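Long-range contact in SAM-dependent methyltransferase (PDB 5BP7), which binds S-adenosyl-L-homocysteine and probably transfers methyl groups from S-adenosylmethionine to an acceptor: residues Leu57-Ser70 and His81-Thr95. Sequence-based numbering, arbitrary orientation.
Sequences LEPGTRVLDLGSGS and HGIIGTGIDMSQLFT. With SAH (S-adenosyl-L-homocysteine), chain D.
Strands 62-66 and 84-89 run parallel, 9° apart, with Arg-62 opposite Ile-84 and Leu-66 opposite Ile-88; backbone bonds alternate from Ile-84 N to Thr-61 O through to Gly-67 N to Ile-88 O. Beyond the strand ends, Gly-60 N continues the pairing to Gly-82 O (2.7 Å), and one water bridges Leu-57 O and His-81 O. On the sheet face of Arg-62, Leu-64 and Leu-66, the extended arginine, its CG anti to the backbone N (chi1 174°), carries NH1 over to Thr-86 OG1 at 3.0 Å; the hydroxyl lies in the guanidinium plane, while NE is held by Asp-125 O. Further along this face, Ile-88 CD1 meets both Leu-66 CD2 (3.8 Å), the two side chains lying side by side, and Leu-64 CD1. Toward the face of Val-63 and Asp-65, Ile-83, just before its strand, packs CD1 on Val-63 CG2 (3.9 Å), while its CG2 reaches Leu-57 CD1. Gly-85 CA makes a CA-H...O contact with Val-63 O at 3.1 Å. Past the strands, the glycine-rich turn Gly-67 to Gly-69 curls against Asp-89, as in the nucleotide-binding loop of Rossmann-like methyltransferases. Asp-89 OD2 accepts Gly-69 N (2.7 Å) from above the carboxylate plane and also takes SAH O3', while OD1 receives SAH O2' at 2.7 Å and also Ser-91 N, the latter bond closing an Asx turn; these bonds fix the carboxylate's rotation and grip both ribose hydroxyls. Gly-67 O accepts the amino group of SAH. Helix 72-81 links the strands in a beta-alpha-beta unit and covers Val-63, Asp-65 and Ile-83, with strand 127-133 flanking 62-66 and strand 111-115 flanking 84-89.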
# COMPACT_ATOMS: atom_id res chain seq x y z
N LEU A 57 -10.33 7.44 -15.16
CA LEU A 57 -9.48 8.59 -15.10
C LEU A 57 -9.18 9.20 -16.47
O LEU A 57 -8.68 8.53 -17.37
CB LEU A 57 -8.13 8.22 -14.54
CG LEU A 57 -8.01 7.51 -13.19
CD1 LEU A 57 -6.71 6.74 -13.09
CD2 LEU A 57 -8.15 8.50 -12.05
N GLU A 58 -9.46 10.48 -16.60
CA GLU A 58 -9.18 11.20 -17.83
C GLU A 58 -7.68 11.55 -17.90
O GLU A 58 -7.04 11.70 -16.87
CB GLU A 58 -10.10 12.40 -17.89
CG GLU A 58 -11.56 11.95 -18.10
CD GLU A 58 -12.59 13.00 -17.72
OE1 GLU A 58 -12.23 14.19 -17.72
OE2 GLU A 58 -13.77 12.66 -17.43
N PRO A 59 -7.12 11.65 -19.13
CA PRO A 59 -5.73 12.07 -19.24
C PRO A 59 -5.47 13.42 -18.59
O PRO A 59 -6.32 14.31 -18.62
CB PRO A 59 -5.49 12.16 -20.76
CG PRO A 59 -6.57 11.34 -21.38
CD PRO A 59 -7.75 11.44 -20.46
N GLY A 60 -4.33 13.53 -17.93
CA GLY A 60 -3.95 14.75 -17.25
C GLY A 60 -4.49 14.87 -15.83
O GLY A 60 -4.21 15.84 -15.18
N THR A 61 -5.28 13.90 -15.35
CA THR A 61 -5.77 13.91 -13.96
C THR A 61 -4.53 13.82 -13.08
O THR A 61 -3.64 13.04 -13.36
CB THR A 61 -6.67 12.69 -13.66
OG1 THR A 61 -7.87 12.78 -14.42
CG2 THR A 61 -7.02 12.59 -12.19
N ARG A 62 -4.50 14.62 -12.02
CA ARG A 62 -3.38 14.62 -11.10
C ARG A 62 -3.65 13.60 -9.97
O ARG A 62 -4.71 13.64 -9.32
CB ARG A 62 -3.16 16.03 -10.51
CG ARG A 62 -2.09 16.05 -9.43
CD ARG A 62 -1.67 17.42 -8.95
NE ARG A 62 -1.09 17.39 -7.61
CZ ARG A 62 0.16 17.01 -7.30
NH1 ARG A 62 1.04 16.58 -8.22
NH2 ARG A 62 0.54 17.07 -6.03
N VAL A 63 -2.66 12.75 -9.71
CA VAL A 63 -2.73 11.78 -8.62
C VAL A 63 -1.64 12.06 -7.57
O VAL A 63 -0.45 12.08 -7.90
CB VAL A 63 -2.55 10.32 -9.15
CG1 VAL A 63 -2.65 9.30 -8.00
CG2 VAL A 63 -3.58 9.98 -10.21
N LEU A 64 -2.04 12.28 -6.32
CA LEU A 64 -1.11 12.35 -5.19
C LEU A 64 -1.16 11.02 -4.48
O LEU A 64 -2.25 10.54 -4.10
CB LEU A 64 -1.49 13.47 -4.19
CG LEU A 64 -0.67 13.55 -2.89
CD1 LEU A 64 0.75 13.96 -3.18
CD2 LEU A 64 -1.28 14.54 -1.91
N ASP A 65 0.01 10.44 -4.25
CA ASP A 65 0.13 9.13 -3.60
C ASP A 65 1.06 9.22 -2.39
O ASP A 65 2.25 9.43 -2.55
CB ASP A 65 0.63 8.09 -4.61
CG ASP A 65 0.52 6.64 -4.10
OD1 ASP A 65 -0.22 6.37 -3.11
OD2 ASP A 65 1.17 5.74 -4.71
N LEU A 66 0.50 9.11 -1.19
CA LEU A 66 1.29 9.14 0.04
C LEU A 66 1.66 7.72 0.47
O LEU A 66 0.77 6.86 0.65
CB LEU A 66 0.52 9.82 1.17
CG LEU A 66 0.02 11.25 0.91
CD1 LEU A 66 -0.50 11.83 2.21
CD2 LEU A 66 1.11 12.14 0.35
N GLY A 67 2.95 7.50 0.65
CA GLY A 67 3.49 6.16 0.86
C GLY A 67 3.44 5.38 -0.44
O GLY A 67 2.88 4.27 -0.49
N SER A 68 4.06 5.93 -1.47
CA SER A 68 3.93 5.45 -2.85
C SER A 68 4.79 4.22 -3.21
O SER A 68 4.67 3.68 -4.30
CB SER A 68 4.23 6.57 -3.84
OG SER A 68 5.47 7.20 -3.53
N GLY A 69 5.62 3.76 -2.28
CA GLY A 69 6.35 2.50 -2.46
C GLY A 69 7.39 2.61 -3.55
O GLY A 69 8.17 3.57 -3.57
N SER A 70 7.39 1.63 -4.46
CA SER A 70 8.24 1.62 -5.62
C SER A 70 7.52 2.21 -6.84
O SER A 70 7.89 1.96 -7.98
CB SER A 70 8.76 0.22 -5.90
OG SER A 70 9.56 -0.23 -4.80
N HIS A 81 -3.22 5.48 -18.55
CA HIS A 81 -4.30 6.47 -18.48
C HIS A 81 -3.87 7.92 -18.78
O HIS A 81 -4.71 8.81 -18.87
CB HIS A 81 -5.05 6.31 -17.14
CG HIS A 81 -5.56 4.91 -16.93
ND1 HIS A 81 -6.59 4.38 -17.66
CD2 HIS A 81 -5.17 3.94 -16.07
CE1 HIS A 81 -6.83 3.14 -17.26
NE2 HIS A 81 -5.98 2.85 -16.29
N GLY A 82 -2.56 8.16 -18.87
CA GLY A 82 -2.04 9.50 -19.07
C GLY A 82 -2.21 10.41 -17.87
O GLY A 82 -2.38 11.63 -18.02
N ILE A 83 -2.19 9.84 -16.67
CA ILE A 83 -2.24 10.67 -15.45
C ILE A 83 -0.89 11.32 -15.23
O ILE A 83 0.11 10.93 -15.82
CB ILE A 83 -2.70 9.90 -14.18
CG1 ILE A 83 -1.74 8.75 -13.79
CG2 ILE A 83 -4.11 9.39 -14.37
CD1 ILE A 83 -0.71 9.11 -12.74
N ILE A 84 -0.89 12.35 -14.39
CA ILE A 84 0.34 12.95 -13.89
C ILE A 84 0.27 12.84 -12.37
O ILE A 84 -0.82 12.62 -11.82
CB ILE A 84 0.51 14.45 -14.32
CG1 ILE A 84 -0.64 15.33 -13.83
CG2 ILE A 84 0.65 14.54 -15.83
CD1 ILE A 84 -0.45 16.83 -14.03
N GLY A 85 1.38 13.06 -11.69
CA GLY A 85 1.34 13.12 -10.25
C GLY A 85 2.64 12.99 -9.50
O GLY A 85 3.74 13.00 -10.09
N THR A 86 2.47 12.82 -8.19
CA THR A 86 3.55 12.86 -7.21
C THR A 86 3.38 11.73 -6.21
O THR A 86 2.30 11.57 -5.63
CB THR A 86 3.52 14.19 -6.43
OG1 THR A 86 3.56 15.27 -7.36
CG2 THR A 86 4.72 14.30 -5.50
N GLY A 87 4.45 10.99 -6.00
CA GLY A 87 4.49 9.95 -4.99
C GLY A 87 5.51 10.27 -3.91
O GLY A 87 6.66 10.56 -4.23
N ILE A 88 5.11 10.22 -2.64
CA ILE A 88 6.03 10.47 -1.53
C ILE A 88 6.22 9.20 -0.75
O ILE A 88 5.23 8.57 -0.34
CB ILE A 88 5.53 11.58 -0.59
CG1 ILE A 88 5.49 12.89 -1.37
CG2 ILE A 88 6.48 11.77 0.59
CD1 ILE A 88 4.18 13.60 -1.24
N ASP A 89 7.48 8.85 -0.53
CA ASP A 89 7.82 7.64 0.19
C ASP A 89 9.09 7.78 1.01
O ASP A 89 10.06 8.37 0.58
CB ASP A 89 7.93 6.44 -0.75
CG ASP A 89 7.76 5.11 0.00
OD1 ASP A 89 8.76 4.59 0.56
OD2 ASP A 89 6.62 4.60 0.06
N MSE A 90 9.05 7.21 2.21
CA MSE A 90 10.12 7.32 3.18
C MSE A 90 11.33 6.47 2.87
O MSE A 90 12.42 6.73 3.41
CB MSE A 90 9.54 6.91 4.53
CG MSE A 90 10.44 7.36 5.65
SE MSE A 90 9.44 7.39 7.34
CE MSE A 90 9.25 5.43 7.53
N SER A 91 11.17 5.45 2.03
CA SER A 91 12.26 4.53 1.69
C SER A 91 13.15 5.13 0.62
O SER A 91 12.68 5.50 -0.44
CB SER A 91 11.73 3.19 1.16
OG SER A 91 12.77 2.38 0.65
N GLN A 92 14.44 5.19 0.91
CA GLN A 92 15.43 5.63 -0.07
C GLN A 92 15.46 4.66 -1.26
O GLN A 92 15.41 5.07 -2.40
CB GLN A 92 16.84 5.76 0.55
N LEU A 93 15.51 3.36 -0.97
CA LEU A 93 15.56 2.33 -2.02
C LEU A 93 14.32 2.35 -2.90
O LEU A 93 14.43 2.39 -4.13
CB LEU A 93 15.76 0.93 -1.43
CG LEU A 93 15.74 -0.21 -2.47
CD1 LEU A 93 16.91 -0.12 -3.44
CD2 LEU A 93 15.71 -1.58 -1.78
N PHE A 94 13.14 2.31 -2.29
CA PHE A 94 11.90 2.25 -3.09
C PHE A 94 11.68 3.51 -3.95
O PHE A 94 11.16 3.42 -5.06
CB PHE A 94 10.66 1.97 -2.22
CG PHE A 94 10.75 0.72 -1.36
CD1 PHE A 94 11.61 -0.35 -1.67
CD2 PHE A 94 9.92 0.59 -0.24
CE1 PHE A 94 11.65 -1.48 -0.87
CE2 PHE A 94 9.95 -0.55 0.56
CZ PHE A 94 10.83 -1.58 0.24
N THR A 95 12.08 4.67 -3.43
CA THR A 95 12.05 5.93 -4.19
C THR A 95 12.95 5.85 -5.43
O THR A 95 12.53 6.18 -6.52
CB THR A 95 12.43 7.16 -3.32
OG1 THR A 95 11.46 7.35 -2.28
CG2 THR A 95 12.51 8.44 -4.16
N SAH D . 1.25 2.12 -1.73
CA SAH D . 2.55 1.39 -1.98
CB SAH D . 3.34 1.10 -0.70
CG SAH D . 2.64 0.42 0.48
SD SAH D . 3.81 -0.24 1.64
C SAH D . 2.35 0.12 -2.76
O SAH D . 1.22 -0.32 -3.00
OXT SAH D . 3.32 -0.51 -3.19
C5' SAH D . 4.02 1.05 2.89
C4' SAH D . 4.95 2.13 2.35
O4' SAH D . 4.85 3.31 3.14
C3' SAH D . 6.43 1.73 2.32
O3' SAH D . 6.91 1.91 0.99
C2' SAH D . 7.13 2.68 3.28
O2' SAH D . 8.40 3.09 2.79
C1' SAH D . 6.16 3.84 3.27
N9 SAH D . 6.07 4.71 4.45
C8 SAH D . 5.97 4.35 5.77
N7 SAH D . 5.86 5.40 6.56
C5 SAH D . 5.87 6.50 5.70
C6 SAH D . 5.80 7.89 5.91
N6 SAH D . 5.68 8.43 7.14
N1 SAH D . 5.84 8.72 4.83
C2 SAH D . 5.96 8.18 3.60
N3 SAH D . 6.05 6.88 3.29
C4 SAH D . 6.00 6.08 4.40
O HOH W 1 -7.31 7.96 -19.70